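ATP-dependent zinc metalloprotease FtsH (Thermotoga maritima, PDB 4M8A) probably acts as a membrane-bound, ATP-dependent zinc metalloprotease in the quality control of integral membrane proteins, here represented by its periplasmic domain. Local coordinates at residues 5-9 and 42-48; 24-30 and 66-72. One frame throughout, in Å; residues are numbered along the deposited sequence.

Contact 1 (5-9 and 42-48); sequences SKLSY and RVYEVDA
Leu7 lies beside strand 43-47, its side chain directed at Tyr44 and Val46. Its CB is 3.8 Å from Tyr44 CB. Leu7 CG comes 4.1 Å from Val46 CG2. At the tip, Leu7 CD2 settles between the two neighbours, 3.7 Å from Tyr44 CB and 3.8 Å from Val46 CG2. The first torsion (chi1 179°) puts CG anti to the backbone N, and chi2 (68°) then turns CD2 to the strand. Beyond the strand, Leu7 packs on Phe12 and Met15 of helix 9-17.

The backbones are tied at a single bridge, Lys6 with Glu45. Glu45 N donates to Ser5 O at 2.9 Å, from above the carbonyl plane. Leu7 N donates back to Glu45 O at 3.0 Å. A further bond runs from Ser5 N to Val43 O. Residues 5-9 therefore run alongside the edge of the sheet, their direction 40° from that of residues 42-48.

The ends are held differently. Arg42 NH2 reaches Ser5 OG at 2.9 Å in a weak hydrogen bond. The hydroxyl sits at the edge of the guanidinium, in its plane, while Tyr44 CZ lies over one face. At the other end Val46 CG1 meets the edge of the Tyr9 ring, and Tyr9 CD1 touches Ala48 CB at 3.8 Å. A water donates to Asp47 O and accepts a weak bond from Tyr9 N. Just before the helix, Ser8 OG caps Ser11 N.

Directional bonds thus fix residues 5-7 against an edge strand, while apolar carbons join that strand to the start of helix 9-17.

Contact 2 (24-30 and 66-72); sequences SEVVIRD and IKVSGER
Ser24 and Lys67 open a parallel strand pair in the mixed sheet of the FtsH periplasmic domain. Strand 67-71, reached from strand 43-47 through helix 55-63, lies parallel to strand 23-29; their short segments run 25° apart. Ser24 O accepts from Lys67 N. Ser24 and Glu25 also face Tyr37 on the next strand, a classic beta bulge.

Glu25 lies alongside Lys67, both chains extended and pointing the same way. Its OE2 comes 3.0 Å from Ser69 OG, a possible hydrogen bond, since that hydroxyl proton has another acceptor within reach. Its OE1 takes a bond from a water that accepts from Lys67 NZ, so the two charges are bridged rather than in direct contact. With an alanine here, Lys67 would probably lose the negative charge and water bridge beside it, and Ser69 OG one possible acceptor.

Val26 turns to the other face. Its N donates to Lys67 O at 2.8 Å, nearly along the C=O axis, and its CG2 meets Ile66 CG2 at 3.9 Å. Val27 returns to the face of Glu25, with CG1 at 3.6 Å from Glu71 CB. Ile28 is on the face of Val26, its CD1 3.8 Å from Val68 CG1. Helix 55-63 packs on this face through Ile58, Leu61 and Val62, and Trp50 of a neighbouring subunit also touches it.

Arg29 runs beside Glu71. A bend at chi2 of Glu71 (-84°) lays the carboxylate over one guanidinium face, the planes 15° apart. Arg29 NH1 and Glu71 OE2, 3.6 Å apart, form a salt bridge of charge alone, since no N-H points at the oxygen. Arg29 NH2 pairs instead with Asp31. The ladder closes where Asp30 N donates to Glu71 O at 3.0 Å.

How the contacts relate
Both contacts belong to one four-stranded sheet, at its two sides. Contact 1 adds a chain segment outside edge strand 43-47; contact 2 pairs strand 23-29 with the other outermost strand, 67-71. Their centres are about 13 Å apart and they do not touch. Neither is fully buried, but contact 2 is the more so, with 7 of 14 touching residues buried against 3 of 11. Contact 1 has a single bridge and apolar packing toward helix 9-17. Contact 2 has a full parallel ladder, with an apolar face under helix 55-63 and a mostly polar and charged face opposite. The two edges also meet between subunits: Arg72 forms a salt bridge with Asp47 of a neighbouring subunit.

Contact 1 (5-9 and 42-48)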
loop_
_atom_site.group_PDB
_atom_site.type_symbol
_atom_site.label_atom_id
_atom_site.label_comp_id
_atom_site.label_asym_id
_atom_site.label_seq_id
_atom_site.Cartn_x
_atom_site.Cartn_y
_atom_site.Cartn_z
ATOM N N SER B 5 -19.915 -13.850 15.627
ATOM C CA SER B 5 -20.740 -14.264 14.494
ATOM C C SER B 5 -19.897 -14.913 13.393
ATOM O O SER B 5 -18.817 -14.436 13.042
ATOM C CB SER B 5 -21.511 -13.069 13.935
ATOM O OG SER B 5 -22.424 -12.570 14.896
ATOM N N LYS B 6 -20.385 -16.015 12.841
ATOM C CA LYS B 6 -19.676 -16.669 11.750
ATOM C C LYS B 6 -19.635 -15.730 10.548
ATOM O O LYS B 6 -20.635 -15.099 10.211
ATOM C CB LYS B 6 -20.379 -17.983 11.394
ATOM C CG LYS B 6 -19.799 -18.734 10.196
ATOM C CD LYS B 6 -18.372 -19.211 10.458
ATOM C CE LYS B 6 -17.913 -20.223 9.400
ATOM N NZ LYS B 6 -17.711 -19.620 8.046
ATOM N N LEU B 7 -18.466 -15.625 9.926
ATOM C CA LEU B 7 -18.263 -14.751 8.781
ATOM C C LEU B 7 -17.459 -15.520 7.731
ATOM O O LEU B 7 -16.439 -16.130 8.047
ATOM C CB LEU B 7 -17.499 -13.505 9.241
ATOM C CG LEU B 7 -17.127 -12.433 8.227
ATOM C CD1 LEU B 7 -18.380 -11.747 7.727
ATOM C CD2 LEU B 7 -16.191 -11.423 8.874
ATOM N N SER B 8 -17.912 -15.514 6.486
ATOM C CA SER B 8 -17.180 -16.227 5.441
ATOM C C SER B 8 -15.874 -15.497 5.130
ATOM O O SER B 8 -15.744 -14.289 5.378
ATOM C CB SER B 8 -18.028 -16.366 4.160
ATOM O OG SER B 8 -18.122 -15.123 3.476
ATOM N N TYR B 9 -14.912 -16.220 4.569
ATOM C CA TYR B 9 -13.676 -15.594 4.132
ATOM C C TYR B 9 -13.952 -14.496 3.097
ATOM O O TYR B 9 -13.381 -13.406 3.168
ATOM C CB TYR B 9 -12.656 -16.632 3.623
ATOM C CG TYR B 9 -11.327 -15.989 3.313
ATOM C CD1 TYR B 9 -10.484 -15.561 4.335
ATOM C CD2 TYR B 9 -10.934 -15.764 2.008
ATOM C CE1 TYR B 9 -9.285 -14.949 4.057
ATOM C CE2 TYR B 9 -9.717 -15.144 1.723
ATOM C CZ TYR B 9 -8.905 -14.739 2.754
ATOM O OH TYR B 9 -7.707 -14.104 2.503
ATOM N N ARG B 42 -18.327 -5.098 17.114
ATOM C CA ARG B 42 -18.713 -6.478 16.860
ATOM C C ARG B 42 -17.474 -7.340 16.665
ATOM O O ARG B 42 -16.371 -6.847 16.391
ATOM C CB ARG B 42 -19.626 -6.588 15.636
ATOM C CG ARG B 42 -21.020 -5.997 15.843
ATOM C CD ARG B 42 -21.994 -6.459 14.763
ATOM N NE ARG B 42 -22.256 -7.901 14.822
ATOM C CZ ARG B 42 -22.966 -8.575 13.917
ATOM N NH1 ARG B 42 -23.484 -7.945 12.870
ATOM N NH2 ARG B 42 -23.152 -9.882 14.054
ATOM N N VAL B 43 -17.657 -8.639 16.832
ATOM C CA VAL B 43 -16.589 -9.600 16.608
ATOM C C VAL B 43 -17.139 -10.761 15.785
ATOM O O VAL B 43 -18.282 -11.195 15.968
ATOM C CB VAL B 43 -15.928 -10.075 17.924
ATOM C CG1 VAL B 43 -16.933 -10.815 18.811
ATOM C CG2 VAL B 43 -14.737 -10.976 17.626
ATOM N N TYR B 44 -16.316 -11.231 14.856
ATOM C CA TYR B 44 -16.674 -12.284 13.932
ATOM C C TYR B 44 -15.613 -13.360 13.968
ATOM O O TYR B 44 -14.445 -13.089 14.268
ATOM C CB TYR B 44 -16.760 -11.727 12.511
ATOM C CG TYR B 44 -17.804 -10.656 12.343
ATOM C CD1 TYR B 44 -19.122 -10.992 12.054
ATOM C CD2 TYR B 44 -17.486 -9.310 12.508
ATOM C CE1 TYR B 44 -20.084 -10.017 11.904
ATOM C CE2 TYR B 44 -18.446 -8.324 12.372
ATOM C CZ TYR B 44 -19.745 -8.681 12.067
ATOM O OH TYR B 44 -20.722 -7.706 11.918
ATOM N N GLU B 45 -16.016 -14.579 13.636
ATOM C CA GLU B 45 -15.107 -15.702 13.541
ATOM C C GLU B 45 -15.040 -16.182 12.093
ATOM O O GLU B 45 -16.068 -16.493 11.480
ATOM C CB GLU B 45 -15.584 -16.820 14.482
ATOM C CG GLU B 45 -14.926 -18.157 14.284
ATOM C CD GLU B 45 -15.385 -19.187 15.306
ATOM O OE1 GLU B 45 -15.722 -18.800 16.450
ATOM O OE2 GLU B 45 -15.412 -20.385 14.957
ATOM N N VAL B 46 -13.828 -16.229 11.553
ATOM C CA VAL B 46 -13.613 -16.655 10.182
ATOM C C VAL B 46 -12.729 -17.903 10.195
ATOM O O VAL B 46 -11.562 -17.855 10.611
ATOM C CB VAL B 46 -12.908 -15.561 9.341
ATOM C CG1 VAL B 46 -12.769 -16.023 7.883
ATOM C CG2 VAL B 46 -13.656 -14.242 9.425
ATOM N N ASP B 47 -13.275 -19.021 9.729
ATOM C CA ASP B 47 -12.514 -20.265 9.669
ATOM C C ASP B 47 -11.719 -20.256 8.374
ATOM O O ASP B 47 -12.279 -20.469 7.297
ATOM C CB ASP B 47 -13.467 -21.463 9.728
ATOM C CG ASP B 47 -12.741 -22.798 9.870
ATOM O OD1 ASP B 47 -11.552 -22.909 9.480
ATOM O OD2 ASP B 47 -13.370 -23.752 10.371
ATOM N N ALA B 48 -10.422 -19.978 8.468
ATOM C CA ALA B 48 -9.603 -19.761 7.270
ATOM C C ALA B 48 -8.146 -20.137 7.518
ATOM O O ALA B 48 -7.292 -19.254 7.619
ATOM C CB ALA B 48 -9.692 -18.300 6.809
HETATM O O HOH W 1 -14.162 -18.893 6.088
#

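Contact 2 (24-30 and 66-72)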
loop_
_atom_site.group_PDB
_atom_site.type_symbol
_atom_site.label_atom_id
_atom_site.label_comp_id
_atom_site.label_asym_id
_atom_site.label_seq_id
_atom_site.Cartn_x
_atom_site.Cartn_y
_atom_site.Cartn_z
ATOM N N SER B 24 -11.176 -3.188 12.725
ATOM C CA SER B 24 -10.181 -2.620 13.633
ATOM C C SER B 24 -9.046 -3.581 13.945
ATOM O O SER B 24 -7.904 -3.158 14.093
ATOM C CB SER B 24 -10.830 -2.146 14.930
ATOM O OG SER B 24 -11.604 -3.171 15.501
ATOM N N GLU B 25 -9.351 -4.870 14.048
ATOM C CA GLU B 25 -8.348 -5.831 14.490
ATOM C C GLU B 25 -8.635 -7.195 13.891
ATOM O O GLU B 25 -9.796 -7.597 13.766
ATOM C CB GLU B 25 -8.297 -5.944 16.034
ATOM C CG GLU B 25 -7.233 -6.941 16.514
ATOM C CD GLU B 25 -7.029 -6.934 18.004
ATOM O OE1 GLU B 25 -7.897 -6.394 18.708
ATOM O OE2 GLU B 25 -5.997 -7.477 18.465
ATOM N N VAL B 26 -7.565 -7.894 13.523
ATOM C CA VAL B 26 -7.656 -9.284 13.121
ATOM C C VAL B 26 -6.695 -10.082 13.977
ATOM O O VAL B 26 -5.495 -9.812 13.986
ATOM C CB VAL B 26 -7.318 -9.471 11.623
ATOM C CG1 VAL B 26 -7.379 -10.936 11.243
ATOM C CG2 VAL B 26 -8.292 -8.645 10.754
ATOM N N VAL B 27 -7.242 -11.038 14.723
ATOM C CA VAL B 27 -6.412 -11.918 15.534
ATOM C C VAL B 27 -6.266 -13.220 14.748
ATOM O O VAL B 27 -7.259 -13.877 14.417
ATOM C CB VAL B 27 -7.021 -12.191 16.941
ATOM C CG1 VAL B 27 -6.180 -13.211 17.724
ATOM C CG2 VAL B 27 -7.169 -10.890 17.720
ATOM N N ILE B 28 -5.027 -13.561 14.423
ATOM C CA ILE B 28 -4.724 -14.752 13.641
ATOM C C ILE B 28 -4.347 -15.861 14.626
ATOM O O ILE B 28 -3.229 -15.911 15.162
ATOM C CB ILE B 28 -3.601 -14.490 12.625
ATOM C CG1 ILE B 28 -3.967 -13.310 11.709
ATOM C CG2 ILE B 28 -3.336 -15.738 11.780
ATOM C CD1 ILE B 28 -2.866 -12.967 10.674
ATOM N N ARG B 29 -5.309 -16.724 14.905
ATOM C CA ARG B 29 -5.107 -17.773 15.888
ATOM C C ARG B 29 -4.319 -18.924 15.294
ATOM O O ARG B 29 -4.439 -19.238 14.100
ATOM C CB ARG B 29 -6.459 -18.297 16.358
ATOM C CG ARG B 29 -7.304 -17.281 17.123
ATOM C CD ARG B 29 -8.729 -17.784 17.361
ATOM N NE ARG B 29 -8.733 -19.139 17.903
ATOM C CZ ARG B 29 -8.710 -19.424 19.197
ATOM N NH1 ARG B 29 -8.704 -18.439 20.089
ATOM N NH2 ARG B 29 -8.714 -20.688 19.593
ATOM N N ASP B 30 -3.544 -19.598 16.133
ATOM C CA ASP B 30 -2.787 -20.734 15.633
ATOM C C ASP B 30 -3.669 -21.907 15.184
ATOM O O ASP B 30 -3.190 -22.783 14.465
ATOM C CB ASP B 30 -1.680 -21.163 16.600
ATOM C CG ASP B 30 -2.188 -21.958 17.774
ATOM O OD1 ASP B 30 -3.388 -21.892 18.095
ATOM O OD2 ASP B 30 -1.361 -22.661 18.398
ATOM N N ILE B 66 -4.830 -1.796 10.141
ATOM C CA ILE B 66 -5.599 -2.775 10.915
ATOM C C ILE B 66 -4.639 -3.463 11.871
ATOM O O ILE B 66 -3.513 -3.790 11.500
ATOM C CB ILE B 66 -6.308 -3.791 9.996
ATOM C CG1 ILE B 66 -7.369 -3.066 9.153
ATOM C CG2 ILE B 66 -6.914 -4.952 10.811
ATOM C CD1 ILE B 66 -7.886 -3.865 7.986
ATOM N N LYS B 67 -5.052 -3.617 13.120
ATOM C CA LYS B 67 -4.217 -4.273 14.113
ATOM C C LYS B 67 -4.204 -5.766 13.841
ATOM O O LYS B 67 -5.253 -6.413 13.855
ATOM C CB LYS B 67 -4.757 -3.999 15.518
ATOM C CG LYS B 67 -3.904 -4.589 16.633
ATOM C CD LYS B 67 -4.434 -4.138 18.000
ATOM C CE LYS B 67 -3.579 -4.709 19.125
ATOM N NZ LYS B 67 -4.158 -4.363 20.465
ATOM N N VAL B 68 -3.023 -6.321 13.603
ATOM C CA VAL B 68 -2.880 -7.755 13.358
ATOM C C VAL B 68 -2.102 -8.358 14.515
ATOM O O VAL B 68 -1.000 -7.896 14.835
ATOM C CB VAL B 68 -2.127 -8.024 12.044
ATOM C CG1 VAL B 68 -1.893 -9.522 11.861
ATOM C CG2 VAL B 68 -2.892 -7.417 10.871
ATOM N N SER B 69 -2.672 -9.388 15.134
ATOM C CA SER B 69 -2.136 -9.998 16.360
ATOM C C SER B 69 -2.189 -11.502 16.213
ATOM O O SER B 69 -3.246 -12.039 15.899
ATOM C CB SER B 69 -3.028 -9.644 17.562
ATOM O OG SER B 69 -3.172 -8.226 17.707
ATOM N N GLY B 70 -1.078 -12.188 16.463
ATOM C CA GLY B 70 -1.108 -13.635 16.568
ATOM C C GLY B 70 -1.632 -14.102 17.915
ATOM O O GLY B 70 -1.568 -13.367 18.901
ATOM N N GLU B 71 -2.148 -15.324 17.966
ATOM C CA GLU B 71 -2.665 -15.883 19.212
ATOM C C GLU B 71 -2.291 -17.350 19.279
ATOM O O GLU B 71 -2.214 -18.015 18.247
ATOM C CB GLU B 71 -4.199 -15.722 19.291
ATOM C CG GLU B 71 -4.873 -16.262 20.571
ATOM C CD GLU B 71 -5.171 -17.770 20.541
ATOM O OE1 GLU B 71 -5.118 -18.394 19.458
ATOM O OE2 GLU B 71 -5.453 -18.344 21.617
ATOM N N ARG B 72 -2.071 -17.860 20.489
ATOM C CA ARG B 72 -1.856 -19.285 20.693
ATOM C C ARG B 72 -2.287 -19.661 22.098
ATOM O O ARG B 72 -2.573 -18.769 22.904
ATOM C CB ARG B 72 -0.382 -19.650 20.514
ATOM C CG ARG B 72 0.524 -19.023 21.567
ATOM C CD ARG B 72 1.980 -19.290 21.255
ATOM N NE ARG B 72 2.386 -18.564 20.057
ATOM C CZ ARG B 72 3.449 -18.861 19.320
ATOM N NH1 ARG B 72 4.236 -19.884 19.656
ATOM N NH2 ARG B 72 3.731 -18.112 18.259
ATOM O OXT ARG B 72 -2.323 -20.846 22.443
HETATM O O HOH W 2 -6.876 -4.974 20.707
#